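Local structure of similar to yteR (Bacilus subtilis) (Clostridium acetobutylicum, 4WU0) at residues Y4-A9 / K44-F49; I82-F87 / K144-E149; H109-E114 / T156-I161; K276-G281 / S286-A291. The protein is a family 105 glycoside hydrolase, probably an unsaturated rhamnogalacturonan hydrolase that cleaves unsaturated galacturonate from the ends of pectin-derived fragments. One frame throughout, in Å; residues are numbered along the deposited sequence.

Contact 1. Residues Y4-A9 / K44-F49; sequences YSKLMA and KKYLDF
Tyr46 reaches across from helix 44-54 to lie against Lys6 and Ala9 of helix 4-14, joining two helices of the (alpha/alpha)6 barrel characteristic of this glycosidase family. Tyr46 buries more surface here than either partner. Its CG stands anti to the carbonyl carbon (chi1 -59°), which directs the ring at the other helix. The ring rim at CE1 approaches the methyl of Ala9, with 4.0 Å between Tyr46 CE1 and Ala9 CB, while the phenol end runs up to Lys6. The Lys6 chain is extended throughout and crosses the tyrosine side chain at about a right angle, touching it with aliphatic carbons; the extended chain carries the ammonium group past the hydroxyl. Tyr46 OH finds its polar partner in Asp10, one residue past the segment on helix 4-14, a hydrogen bond that probably steadies the outer end of the ring. Lys45 CG rests 3.9 Å above one ring face, over its centre. On helix 25-41, Trp40 meets the Lys6 side chain. Tyr46 OH lies against the flank of the Lys6 chain, 3.5 Å from Lys6 CG and 3.6 Å from Lys6 CE.

Contact 2. Residues I82-F87 / K144-E149; sequences ILITLF and KEFGEE
Phe87 of helix 80-90 meets Phe146 of helix 129-146, linking two helices of the (alpha/alpha)6 barrel. The aromatic part of the contact is made at the edge of the Phe146 ring: Phe87 CD2 lies near that ring's plane, and Phe87 CE2 is 4.1 Å from Phe146 CE1. Phe87 has its CG anti to the backbone N (chi1 -179°), which swings its ring toward the other helix. The aliphatic part comes from Ile84, one turn earlier, whose CG1 also arrives at the Phe146 edge, 4.3 Å from CE2, and whose CG2 lies 4.4 Å from Glu145 CG. That same Glu145 CG folds 3.4 Å above one face of Phe146, over its centre. Charged partners lie just outside the segments: Glu145 OE1 forms a salt bridge with Lys88, and Arg96 of helix 93-108 makes a cation-pi interaction with Phe146. The closest ring-to-ring approach is Phe87 CD2 to Phe146 CZ, at 4.0 Å.

Contact 3. Residues H109-E114 / T156-I161; sequences HPRTKE and THQFII
Two torsions set up this contact: that of His157 aims its ring at the Glu114 backbone carbonyl, and that of Glu114 lays its side chain against Ile161. CG of His157 is anti to its own backbone N (chi1 180°), extending the imidazole from helix 152-166 toward the loop, whereas Glu114 keeps CG beside the backbone N (chi1 -59°) and runs extended, crossing Ile161 at a slant. The contact fastens the loop after helix 93-108 to a helix of the (alpha/alpha)6 barrel. Its one direct hydrogen bond runs from His157 NE2 to the carbonyl oxygen Glu114 O, 3.0 Å, bent to 132° at the hydrogen. The oxygen lies close to the imidazole plane, but the donor is tilted out of the carbonyl plane. Ile161, one turn on, puts its CG1 3.4 Å above one face of the His157 ring, toward the rim, which probably limits the ring's rotation.

Arg111 and Gln158 cross at about a right angle. Arg111 NH1 and Gln158 NE2 are both donors, and their 3.5 Å approach is not a bond; instead Asp154 joins them, bridging to Arg111 NH2 with one carboxylate oxygen and accepting from Gln158 NE2 with the other. Asn115 O takes Arg111 NH1, and Gln158 OE1 accepts from Phe117 N. The Glu114 carboxylate is held through OE1 by Asn165 ND2, and this same OE1 lies 3.4 Å from Ile161 CG2.

Contact 4. Residues K276-G281 / S286-A291; sequences KGVRLG and SLKETA
Val278 meets Leu287 and Lys288 through aliphatic carbons, and no flat group enters between them. The guanidinium of Arg279 takes no part in the contact; Leu280 CG lies 4.0 Å above one of its faces, offset toward the rim, and Glu357 of helix 345-360 forms a salt bridge to its NE. Val278 is the buried centre of the contact and splits its two methyls between two partners. CG1, anti to the backbone N (chi1 170°), faces the extended Lys288 chain, 3.7 Å from Lys288 CG and 4.0 Å from Lys288 CE, while CG2 turns to Leu287 and lies 4.1 Å from its CB. Beyond this contact, Leu287 packs on Val234 and Leu238, and so also joins this hairpin to helix 223-240. Lys288 NZ has a long, weak ion pair with Glu285. Helix 264-279 closes with a Schellman motif at Gly281, where the backbone takes a positive phi (87°), readily adopted by glycine; Gly281 N is bonded to Val278 O at 3.1 Å. The chain then turns within a few residues and the next helix runs back roughly antiparallel, an alpha-alpha hairpin of the kind from which the (alpha/alpha)6 barrel of this clan is built.

The four contacts are spread round the (alpha/alpha)6 barrel, each with its centre 18 to 20 Å from the centre of the chain. Contacts 1 and 2 are neighbours, their centres 22 Å apart: they lie on the successive helices 44-54 and 80-90, which touch where Leu47 CD1 meets Leu86 CD2 at 4.1 Å. Contacts 2 and 3 alternate along the chain and use the successive helices 129-146 and 152-166, with nearest atoms about 8 Å apart. Contact 3 lies across the chain's centre from contact 1, about 36 Å between centres. Contact 4 follows all the others in sequence. The set thus samples three kinds of joint in one mainly helical domain: packing between helices distant in sequence, a loop tied to a helix, and a local helical hairpin.

Contact 1. Residues Y4-A9 / K44-F49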
loop_
_atom_site.group_PDB
_atom_site.type_symbol
_atom_site.label_atom_id
_atom_site.label_comp_id
_atom_site.label_asym_id
_atom_site.label_seq_id
_atom_site.Cartn_x
_atom_site.Cartn_y
_atom_site.Cartn_z
ATOM N N TYR A 4 -11.878 7.571 -14.816
ATOM C CA TYR A 4 -10.431 7.641 -14.769
ATOM C C TYR A 4 -9.765 6.293 -14.579
ATOM O O TYR A 4 -8.580 6.147 -14.893
ATOM C CB TYR A 4 -9.959 8.623 -13.689
ATOM C CG TYR A 4 -10.102 10.066 -14.116
ATOM C CD1 TYR A 4 -11.283 10.751 -13.925
ATOM C CD2 TYR A 4 -9.057 10.721 -14.732
ATOM C CE1 TYR A 4 -11.430 12.065 -14.339
ATOM C CE2 TYR A 4 -9.185 12.038 -15.139
ATOM C CZ TYR A 4 -10.373 12.699 -14.936
ATOM O OH TYR A 4 -10.502 13.996 -15.342
ATOM N N SER A 5 -10.480 5.284 -14.073
ATOM C CA SER A 5 -9.810 3.986 -13.896
ATOM C C SER A 5 -9.366 3.428 -15.255
ATOM O O SER A 5 -8.215 2.983 -15.441
ATOM C CB SER A 5 -10.700 2.961 -13.157
ATOM O OG SER A 5 -11.869 2.692 -13.889
ATOM N N LYS A 6 -10.272 3.485 -16.216
ATOM C CA LYS A 6 -9.962 2.997 -17.566
ATOM C C LYS A 6 -8.995 3.938 -18.290
ATOM O O LYS A 6 -8.060 3.494 -18.959
ATOM C CB LYS A 6 -11.236 2.841 -18.387
ATOM C CG LYS A 6 -10.983 2.414 -19.828
ATOM C CD LYS A 6 -12.296 2.237 -20.602
ATOM C CE LYS A 6 -12.032 1.743 -22.015
ATOM N NZ LYS A 6 -13.320 1.560 -22.745
ATOM N N LEU A 7 -9.217 5.237 -18.165
ATOM C CA LEU A 7 -8.359 6.190 -18.834
ATOM C C LEU A 7 -6.919 6.036 -18.344
ATOM O O LEU A 7 -5.984 6.065 -19.126
ATOM C CB LEU A 7 -8.859 7.627 -18.620
ATOM C CG LEU A 7 -8.052 8.735 -19.301
ATOM C CD1 LEU A 7 -7.934 8.532 -20.807
ATOM C CD2 LEU A 7 -8.636 10.115 -18.990
ATOM N N MET A 8 -6.731 5.893 -17.039
ATOM C CA MET A 8 -5.391 5.691 -16.521
ATOM C C MET A 8 -4.794 4.351 -16.929
ATOM O O MET A 8 -3.610 4.269 -17.250
ATOM C CB MET A 8 -5.373 5.814 -15.007
ATOM C CG MET A 8 -3.985 5.682 -14.435
ATOM S SD MET A 8 -2.837 6.880 -15.152
ATOM C CE MET A 8 -3.147 8.153 -13.985
ATOM N N ALA A 9 -5.594 3.288 -16.872
ATOM C CA ALA A 9 -5.125 1.977 -17.312
ATOM C C ALA A 9 -4.644 2.047 -18.761
ATOM O O ALA A 9 -3.571 1.551 -19.096
ATOM C CB ALA A 9 -6.239 0.926 -17.168
ATOM N N LYS A 44 -10.830 -8.235 -22.221
ATOM C CA LYS A 44 -9.692 -9.143 -22.057
ATOM C C LYS A 44 -8.340 -8.463 -22.257
ATOM O O LYS A 44 -7.320 -8.957 -21.783
ATOM C CB LYS A 44 -9.827 -10.350 -23.000
ATOM C CG LYS A 44 -8.742 -11.410 -22.816
ATOM C CD LYS A 44 -8.952 -12.646 -23.710
ATOM C CE LYS A 44 -7.754 -13.609 -23.641
ATOM N NZ LYS A 44 -7.370 -13.993 -22.236
ATOM N N LYS A 45 -8.303 -7.316 -22.924
ATOM C CA LYS A 45 -7.012 -6.663 -23.115
ATOM C C LYS A 45 -6.348 -6.296 -21.777
ATOM O O LYS A 45 -5.119 -6.275 -21.676
ATOM C CB LYS A 45 -7.118 -5.449 -24.030
ATOM C CG LYS A 45 -7.495 -4.172 -23.363
ATOM C CD LYS A 45 -7.500 -3.027 -24.372
ATOM C CE LYS A 45 -8.388 -1.884 -23.915
ATOM N NZ LYS A 45 -8.811 -1.001 -25.054
ATOM N N TYR A 46 -7.147 -6.028 -20.749
ATOM C CA TYR A 46 -6.571 -5.694 -19.434
ATOM C C TYR A 46 -6.006 -6.943 -18.761
ATOM O O TYR A 46 -4.898 -6.914 -18.206
ATOM C CB TYR A 46 -7.573 -4.959 -18.549
ATOM C CG TYR A 46 -8.015 -3.689 -19.214
ATOM C CD1 TYR A 46 -7.121 -2.660 -19.438
ATOM C CD2 TYR A 46 -9.300 -3.562 -19.703
ATOM C CE1 TYR A 46 -7.506 -1.513 -20.091
ATOM C CE2 TYR A 46 -9.702 -2.429 -20.358
ATOM C CZ TYR A 46 -8.797 -1.401 -20.563
ATOM O OH TYR A 46 -9.206 -0.272 -21.239
ATOM N N LEU A 47 -6.743 -8.047 -18.840
ATOM C CA LEU A 47 -6.257 -9.316 -18.293
ATOM C C LEU A 47 -4.998 -9.740 -19.031
ATOM O O LEU A 47 -4.004 -10.147 -18.421
ATOM C CB LEU A 47 -7.325 -10.405 -18.392
ATOM C CG LEU A 47 -6.890 -11.799 -17.942
ATOM C CD1 LEU A 47 -6.432 -11.746 -16.493
ATOM C CD2 LEU A 47 -8.018 -12.824 -18.130
ATOM N N ASP A 48 -5.014 -9.608 -20.349
ATOM C CA ASP A 48 -3.851 -9.992 -21.140
ATOM C C ASP A 48 -2.610 -9.184 -20.771
ATOM O O ASP A 48 -1.516 -9.733 -20.716
ATOM C CB ASP A 48 -4.141 -9.855 -22.634
ATOM C CG ASP A 48 -5.114 -10.898 -23.137
ATOM O OD1 ASP A 48 -5.243 -11.959 -22.489
ATOM O OD2 ASP A 48 -5.738 -10.654 -24.191
ATOM N N PHE A 49 -2.783 -7.891 -20.494
ATOM C CA PHE A 49 -1.685 -7.050 -20.045
ATOM C C PHE A 49 -1.111 -7.530 -18.725
ATOM O O PHE A 49 0.096 -7.557 -18.534
ATOM C CB PHE A 49 -2.124 -5.591 -19.901
ATOM C CG PHE A 49 -1.017 -4.667 -19.486
ATOM C CD1 PHE A 49 -0.045 -4.295 -20.391
ATOM C CD2 PHE A 49 -0.949 -4.185 -18.192
ATOM C CE1 PHE A 49 0.977 -3.446 -20.024
ATOM C CE2 PHE A 49 0.073 -3.314 -17.815
ATOM C CZ PHE A 49 1.046 -2.965 -18.747
#

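Contact 2. Residues I82-F87 / K144-E149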
loop_
_atom_site.group_PDB
_atom_site.type_symbol
_atom_site.label_atom_id
_atom_site.label_comp_id
_atom_site.label_asym_id
_atom_site.label_seq_id
_atom_site.Cartn_x
_atom_site.Cartn_y
_atom_site.Cartn_z
ATOM N N ILE A 82 -1.559 -10.115 -6.768
ATOM C CA ILE A 82 -1.961 -10.296 -8.164
ATOM C C ILE A 82 -1.906 -11.764 -8.589
ATOM O O ILE A 82 -2.694 -12.189 -9.439
ATOM C CB ILE A 82 -1.191 -9.368 -9.136
ATOM C CG1 ILE A 82 -1.858 -9.343 -10.523
ATOM C CG2 ILE A 82 0.264 -9.720 -9.231
ATOM C CD1 ILE A 82 -3.216 -8.618 -10.583
ATOM N N LEU A 83 -0.978 -12.542 -8.035
ATOM C CA LEU A 83 -0.927 -13.966 -8.349
ATOM C C LEU A 83 -2.193 -14.710 -7.902
ATOM O O LEU A 83 -2.652 -15.618 -8.604
ATOM C CB LEU A 83 0.311 -14.629 -7.749
ATOM C CG LEU A 83 1.667 -14.165 -8.290
ATOM C CD1 LEU A 83 2.792 -14.880 -7.531
ATOM C CD2 LEU A 83 1.778 -14.450 -9.769
ATOM N N ILE A 84 -2.763 -14.327 -6.758
ATOM C CA ILE A 84 -4.041 -14.888 -6.333
ATOM C C ILE A 84 -5.106 -14.592 -7.366
ATOM O O ILE A 84 -5.885 -15.475 -7.754
ATOM C CB ILE A 84 -4.447 -14.403 -4.930
ATOM C CG1 ILE A 84 -3.442 -14.919 -3.909
ATOM C CG2 ILE A 84 -5.852 -14.889 -4.555
ATOM C CD1 ILE A 84 -3.586 -14.313 -2.523
ATOM N N THR A 85 -5.150 -13.339 -7.809
ATOM C CA THR A 85 -6.132 -12.919 -8.790
ATOM C C THR A 85 -5.967 -13.710 -10.085
ATOM O O THR A 85 -6.946 -14.196 -10.658
ATOM C CB THR A 85 -5.978 -11.417 -9.023
ATOM O OG1 THR A 85 -6.293 -10.743 -7.795
ATOM C CG2 THR A 85 -6.881 -10.922 -10.147
ATOM N N LEU A 86 -4.734 -13.875 -10.528
ATOM C CA LEU A 86 -4.485 -14.607 -11.765
ATOM C C LEU A 86 -4.822 -16.084 -11.619
ATOM O O LEU A 86 -5.334 -16.696 -12.562
ATOM C CB LEU A 86 -3.041 -14.454 -12.219
ATOM C CG LEU A 86 -2.667 -13.116 -12.849
ATOM C CD1 LEU A 86 -1.159 -12.950 -12.920
ATOM C CD2 LEU A 86 -3.284 -12.993 -14.235
ATOM N N PHE A 87 -4.525 -16.671 -10.460
ATOM C CA PHE A 87 -4.856 -18.079 -10.262
ATOM C C PHE A 87 -6.370 -18.279 -10.286
ATOM O O PHE A 87 -6.865 -19.236 -10.887
ATOM C CB PHE A 87 -4.279 -18.636 -8.964
ATOM C CG PHE A 87 -4.598 -20.097 -8.758
ATOM C CD1 PHE A 87 -4.123 -21.042 -9.646
ATOM C CD2 PHE A 87 -5.375 -20.511 -7.702
ATOM C CE1 PHE A 87 -4.424 -22.394 -9.480
ATOM C CE2 PHE A 87 -5.672 -21.855 -7.526
ATOM C CZ PHE A 87 -5.193 -22.788 -8.409
ATOM N N LYS A 144 -7.443 -16.446 3.151
ATOM C CA LYS A 144 -8.820 -16.442 2.650
ATOM C C LYS A 144 -8.995 -17.491 1.555
ATOM O O LYS A 144 -9.990 -18.208 1.526
ATOM C CB LYS A 144 -9.188 -15.054 2.111
ATOM C CG LYS A 144 -10.619 -14.899 1.538
ATOM C CD LYS A 144 -11.652 -15.101 2.632
ATOM C CE LYS A 144 -13.037 -14.580 2.253
ATOM N NZ LYS A 144 -13.515 -15.138 0.967
ATOM N N GLU A 145 -8.013 -17.593 0.672
ATOM C CA GLU A 145 -8.107 -18.509 -0.462
ATOM C C GLU A 145 -7.666 -19.943 -0.173
ATOM O O GLU A 145 -8.280 -20.894 -0.676
ATOM C CB GLU A 145 -7.308 -17.928 -1.652
ATOM C CG GLU A 145 -7.438 -18.714 -2.960
ATOM C CD GLU A 145 -8.840 -18.654 -3.583
ATOM O OE1 GLU A 145 -9.609 -17.702 -3.289
ATOM O OE2 GLU A 145 -9.168 -19.582 -4.363
ATOM N N PHE A 146 -6.618 -20.109 0.634
ATOM C CA PHE A 146 -5.941 -21.399 0.754
ATOM C C PHE A 146 -5.659 -21.877 2.172
ATOM O O PHE A 146 -5.230 -23.011 2.354
ATOM C CB PHE A 146 -4.541 -21.321 0.139
ATOM C CG PHE A 146 -4.501 -20.808 -1.264
ATOM C CD1 PHE A 146 -4.950 -21.579 -2.322
ATOM C CD2 PHE A 146 -3.934 -19.567 -1.539
ATOM C CE1 PHE A 146 -4.877 -21.090 -3.621
ATOM C CE2 PHE A 146 -3.852 -19.097 -2.829
ATOM C CZ PHE A 146 -4.319 -19.851 -3.861
ATOM N N GLY A 147 -5.792 -21.001 3.157
ATOM C CA GLY A 147 -5.076 -21.180 4.420
ATOM C C GLY A 147 -6.034 -21.728 5.428
ATOM O O GLY A 147 -7.151 -22.132 5.087
ATOM N N GLU A 148 -5.587 -21.779 6.675
ATOM C CA GLU A 148 -6.459 -22.125 7.764
ATOM C C GLU A 148 -6.843 -20.837 8.455
ATOM O O GLU A 148 -5.991 -19.994 8.705
ATOM C CB GLU A 148 -5.755 -23.025 8.768
ATOM C CG GLU A 148 -5.341 -24.369 8.230
ATOM C CD GLU A 148 -4.842 -25.289 9.333
ATOM O OE1 GLU A 148 -3.974 -24.867 10.127
ATOM O OE2 GLU A 148 -5.332 -26.424 9.429
ATOM N N GLU A 149 -8.119 -20.698 8.783
ATOM C CA GLU A 149 -8.639 -19.454 9.348
ATOM C C GLU A 149 -7.987 -19.040 10.658
ATOM O O GLU A 149 -7.977 -17.851 10.981
ATOM C CB GLU A 149 -10.166 -19.549 9.560
ATOM C CG GLU A 149 -10.966 -19.441 8.288
ATOM C CD GLU A 149 -12.469 -19.365 8.505
ATOM O OE1 GLU A 149 -12.970 -19.847 9.556
ATOM O OE2 GLU A 149 -13.151 -18.826 7.590
#

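Contact 3. Residues H109-E114 / T156-I161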
loop_
_atom_site.group_PDB
_atom_site.type_symbol
_atom_site.label_atom_id
_atom_site.label_comp_id
_atom_site.label_asym_id
_atom_site.label_seq_id
_atom_site.Cartn_x
_atom_site.Cartn_y
_atom_site.Cartn_z
ATOM N N HIS A 109 10.105 -16.212 8.344
ATOM C CA HIS A 109 10.418 -14.793 8.280
ATOM C C HIS A 109 10.585 -14.269 9.703
ATOM O O HIS A 109 9.763 -14.574 10.564
ATOM C CB HIS A 109 9.297 -14.030 7.573
ATOM C CG HIS A 109 9.632 -12.606 7.266
ATOM N ND1 HIS A 109 9.915 -12.169 5.993
ATOM C CD2 HIS A 109 9.724 -11.515 8.065
ATOM C CE1 HIS A 109 10.183 -10.875 6.018
ATOM N NE2 HIS A 109 10.067 -10.453 7.267
ATOM N N PRO A 110 11.684 -13.544 9.975
ATOM C CA PRO A 110 11.962 -13.165 11.361
ATOM C C PRO A 110 10.943 -12.204 11.943
ATOM O O PRO A 110 10.376 -11.379 11.221
ATOM C CB PRO A 110 13.363 -12.527 11.293
ATOM C CG PRO A 110 13.519 -12.105 9.866
ATOM C CD PRO A 110 12.768 -13.139 9.069
ATOM N N ARG A 111 10.737 -12.313 13.249
ATOM C CA ARG A 111 9.717 -11.538 13.945
ATOM C C ARG A 111 10.265 -10.814 15.161
ATOM O O ARG A 111 11.263 -11.237 15.761
ATOM C CB ARG A 111 8.586 -12.452 14.389
ATOM C CG ARG A 111 7.752 -12.989 13.245
ATOM C CD ARG A 111 6.895 -14.111 13.721
ATOM N NE ARG A 111 6.121 -14.801 12.684
ATOM C CZ ARG A 111 4.824 -14.621 12.445
ATOM N NH1 ARG A 111 4.121 -13.712 13.115
ATOM N NH2 ARG A 111 4.222 -15.362 11.519
ATOM N N THR A 112 9.596 -9.724 15.524
ATOM C CA THR A 112 9.936 -8.974 16.728
ATOM C C THR A 112 9.502 -9.751 17.958
ATOM O O THR A 112 8.883 -10.822 17.853
ATOM C CB THR A 112 9.214 -7.628 16.776
ATOM O OG1 THR A 112 7.807 -7.876 16.869
ATOM C CG2 THR A 112 9.504 -6.809 15.534
ATOM N N LYS A 113 9.825 -9.222 19.128
ATOM C CA LYS A 113 9.491 -9.892 20.382
ATOM C C LYS A 113 7.973 -10.081 20.530
ATOM O O LYS A 113 7.513 -11.000 21.223
ATOM C CB LYS A 113 10.074 -9.123 21.576
ATOM C CG LYS A 113 9.348 -7.835 21.891
ATOM C CD LYS A 113 9.919 -7.066 23.110
ATOM C CE LYS A 113 11.392 -6.699 22.965
ATOM N NZ LYS A 113 11.812 -5.671 23.972
ATOM N N GLU A 114 7.208 -9.214 19.873
ATOM C CA GLU A 114 5.742 -9.294 19.871
ATOM C C GLU A 114 5.176 -9.931 18.600
ATOM O O GLU A 114 4.000 -9.740 18.263
ATOM C CB GLU A 114 5.151 -7.905 20.060
ATOM C CG GLU A 114 5.589 -7.243 21.341
ATOM C CD GLU A 114 5.180 -5.795 21.406
ATOM O OE1 GLU A 114 5.677 -5.014 20.561
ATOM O OE2 GLU A 114 4.371 -5.458 22.300
ATOM N N THR A 156 -4.067 -10.314 12.432
ATOM C CA THR A 156 -4.697 -9.209 13.147
ATOM C C THR A 156 -3.816 -8.716 14.293
ATOM O O THR A 156 -3.719 -7.522 14.546
ATOM C CB THR A 156 -6.110 -9.562 13.655
ATOM O OG1 THR A 156 -6.073 -10.712 14.499
ATOM C CG2 THR A 156 -7.022 -9.841 12.478
ATOM N N HIS A 157 -3.173 -9.638 14.993
ATOM C CA HIS A 157 -2.240 -9.270 16.066
ATOM C C HIS A 157 -1.152 -8.334 15.537
ATOM O O HIS A 157 -0.745 -7.375 16.217
ATOM C CB HIS A 157 -1.610 -10.542 16.634
ATOM C CG HIS A 157 -0.628 -10.303 17.737
ATOM N ND1 HIS A 157 -1.008 -9.968 19.020
ATOM C CD2 HIS A 157 0.725 -10.361 17.748
ATOM C CE1 HIS A 157 0.067 -9.846 19.778
ATOM N NE2 HIS A 157 1.131 -10.074 19.027
ATOM N N GLN A 158 -0.688 -8.572 14.315
ATOM C CA GLN A 158 0.348 -7.703 13.754
ATOM C C GLN A 158 -0.152 -6.278 13.546
ATOM O O GLN A 158 0.561 -5.318 13.832
ATOM C CB GLN A 158 0.895 -8.277 12.461
ATOM C CG GLN A 158 1.546 -9.632 12.720
ATOM C CD GLN A 158 2.592 -9.982 11.717
ATOM O OE1 GLN A 158 3.424 -9.144 11.345
ATOM N NE2 GLN A 158 2.566 -11.235 11.261
ATOM N N PHE A 159 -1.386 -6.125 13.081
ATOM C CA PHE A 159 -1.971 -4.793 12.971
ATOM C C PHE A 159 -2.122 -4.106 14.311
ATOM O O PHE A 159 -1.873 -2.906 14.425
ATOM C CB PHE A 159 -3.347 -4.848 12.296
ATOM C CG PHE A 159 -3.266 -4.964 10.808
ATOM C CD1 PHE A 159 -3.167 -3.837 10.032
ATOM C CD2 PHE A 159 -3.238 -6.204 10.192
ATOM C CE1 PHE A 159 -3.070 -3.922 8.658
ATOM C CE2 PHE A 159 -3.139 -6.310 8.815
ATOM C CZ PHE A 159 -3.056 -5.169 8.045
ATOM N N ILE A 160 -2.560 -4.862 15.318
ATOM C CA ILE A 160 -2.817 -4.298 16.637
ATOM C C ILE A 160 -1.525 -3.849 17.327
ATOM O O ILE A 160 -1.475 -2.788 17.924
ATOM C CB ILE A 160 -3.587 -5.310 17.494
ATOM C CG1 ILE A 160 -5.015 -5.427 16.964
ATOM C CG2 ILE A 160 -3.610 -4.908 18.962
ATOM C CD1 ILE A 160 -5.798 -6.639 17.462
ATOM N N ILE A 161 -0.498 -4.670 17.242
ATOM C CA ILE A 161 0.792 -4.343 17.843
ATOM C C ILE A 161 1.425 -3.163 17.105
ATOM O O ILE A 161 2.064 -2.315 17.717
ATOM C CB ILE A 161 1.728 -5.559 17.824
ATOM C CG1 ILE A 161 1.194 -6.668 18.725
ATOM C CG2 ILE A 161 3.158 -5.175 18.244
ATOM C CD1 ILE A 161 1.042 -6.297 20.173
#

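Contact 4. Residues K276-G281 / S286-A291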
loop_
_atom_site.group_PDB
_atom_site.type_symbol
_atom_site.label_atom_id
_atom_site.label_comp_id
_atom_site.label_asym_id
_atom_site.label_seq_id
_atom_site.Cartn_x
_atom_site.Cartn_y
_atom_site.Cartn_z
ATOM N N LYS A 276 -13.399 2.966 0.132
ATOM C CA LYS A 276 -13.663 1.553 0.395
ATOM C C LYS A 276 -14.218 1.339 1.798
ATOM O O LYS A 276 -15.114 0.521 2.007
ATOM C CB LYS A 276 -12.369 0.746 0.224
ATOM C CG LYS A 276 -12.547 -0.730 0.470
ATOM C CD LYS A 276 -11.378 -1.551 -0.083
ATOM C CE LYS A 276 -11.565 -3.031 0.138
ATOM N NZ LYS A 276 -10.585 -3.810 -0.639
ATOM N N GLY A 277 -13.696 2.101 2.757
ATOM C CA GLY A 277 -14.167 2.004 4.131
ATOM C C GLY A 277 -15.633 2.378 4.245
ATOM O O GLY A 277 -16.390 1.730 4.969
ATOM N N VAL A 278 -16.058 3.405 3.516
ATOM C CA VAL A 278 -17.474 3.760 3.503
ATOM C C VAL A 278 -18.306 2.666 2.830
ATOM O O VAL A 278 -19.381 2.287 3.329
ATOM C CB VAL A 278 -17.711 5.128 2.793
ATOM C CG1 VAL A 278 -19.198 5.379 2.574
ATOM C CG2 VAL A 278 -17.076 6.268 3.592
ATOM N N ARG A 279 -17.822 2.161 1.694
ATOM C CA ARG A 279 -18.556 1.157 0.933
ATOM C C ARG A 279 -18.839 -0.102 1.744
ATOM O O ARG A 279 -19.920 -0.677 1.659
ATOM C CB ARG A 279 -17.798 0.779 -0.347
ATOM C CG ARG A 279 -18.469 -0.357 -1.122
ATOM C CD ARG A 279 -17.859 -0.574 -2.518
ATOM N NE ARG A 279 -16.450 -0.962 -2.495
ATOM C CZ ARG A 279 -16.007 -2.193 -2.257
ATOM N NH1 ARG A 279 -14.708 -2.453 -2.281
ATOM N NH2 ARG A 279 -16.854 -3.189 -1.987
ATOM N N LEU A 280 -17.854 -0.528 2.527
ATOM C CA LEU A 280 -17.998 -1.741 3.314
ATOM C C LEU A 280 -18.619 -1.487 4.706
ATOM O O LEU A 280 -18.848 -2.431 5.469
ATOM C CB LEU A 280 -16.647 -2.441 3.419
ATOM C CG LEU A 280 -16.166 -3.020 2.078
ATOM C CD1 LEU A 280 -14.712 -3.414 2.164
ATOM C CD2 LEU A 280 -17.015 -4.224 1.643
ATOM N N GLY A 281 -18.887 -0.230 5.029
ATOM C CA GLY A 281 -19.510 0.102 6.303
ATOM C C GLY A 281 -18.553 0.291 7.472
ATOM O O GLY A 281 -19.014 0.457 8.616
ATOM N N SER A 286 -21.681 9.354 6.467
ATOM C CA SER A 286 -21.559 10.814 6.484
ATOM C C SER A 286 -20.249 11.287 5.832
ATOM O O SER A 286 -20.126 12.467 5.486
ATOM C CB SER A 286 -21.650 11.325 7.917
ATOM O OG SER A 286 -20.550 10.841 8.669
ATOM N N LEU A 287 -19.284 10.389 5.644
ATOM C CA LEU A 287 -18.012 10.751 5.028
ATOM C C LEU A 287 -18.030 10.714 3.511
ATOM O O LEU A 287 -17.015 11.006 2.873
ATOM C CB LEU A 287 -16.892 9.825 5.522
ATOM C CG LEU A 287 -16.372 10.162 6.908
ATOM C CD1 LEU A 287 -15.441 9.058 7.392
ATOM C CD2 LEU A 287 -15.639 11.483 6.877
ATOM N N LYS A 288 -19.155 10.325 2.926
ATOM C CA LYS A 288 -19.234 10.194 1.469
ATOM C C LYS A 288 -18.827 11.459 0.730
ATOM O O LYS A 288 -18.035 11.378 -0.199
ATOM C CB LYS A 288 -20.642 9.809 1.027
ATOM C CG LYS A 288 -20.915 8.358 1.122
ATOM C CD LYS A 288 -22.369 8.048 0.811
ATOM C CE LYS A 288 -22.662 6.562 0.930
ATOM N NZ LYS A 288 -24.116 6.309 0.684
ATOM N N GLU A 289 -19.388 12.610 1.103
ATOM C CA GLU A 289 -19.063 13.837 0.361
ATOM C C GLU A 289 -17.598 14.224 0.555
ATOM O O GLU A 289 -16.931 14.696 -0.378
ATOM C CB GLU A 289 -20.000 14.984 0.720
ATOM C CG GLU A 289 -21.432 14.797 0.227
ATOM C CD GLU A 289 -21.528 14.561 -1.275
ATOM O OE1 GLU A 289 -20.840 15.268 -2.041
ATOM O OE2 GLU A 289 -22.289 13.654 -1.685
ATOM N N THR A 290 -17.070 14.001 1.754
ATOM C CA THR A 290 -15.653 14.265 2.018
ATOM C C THR A 290 -14.780 13.423 1.108
ATOM O O THR A 290 -13.807 13.904 0.535
ATOM C CB THR A 290 -15.333 13.969 3.486
ATOM O OG1 THR A 290 -16.062 14.897 4.292
ATOM C CG2 THR A 290 -13.862 14.097 3.790
ATOM N N ALA A 291 -15.134 12.152 0.980
ATOM C CA ALA A 291 -14.355 11.219 0.177
ATOM C C ALA A 291 -14.402 11.601 -1.306
ATOM O O ALA A 291 -13.376 11.555 -2.000
ATOM C CB ALA A 291 -14.843 9.787 0.386
#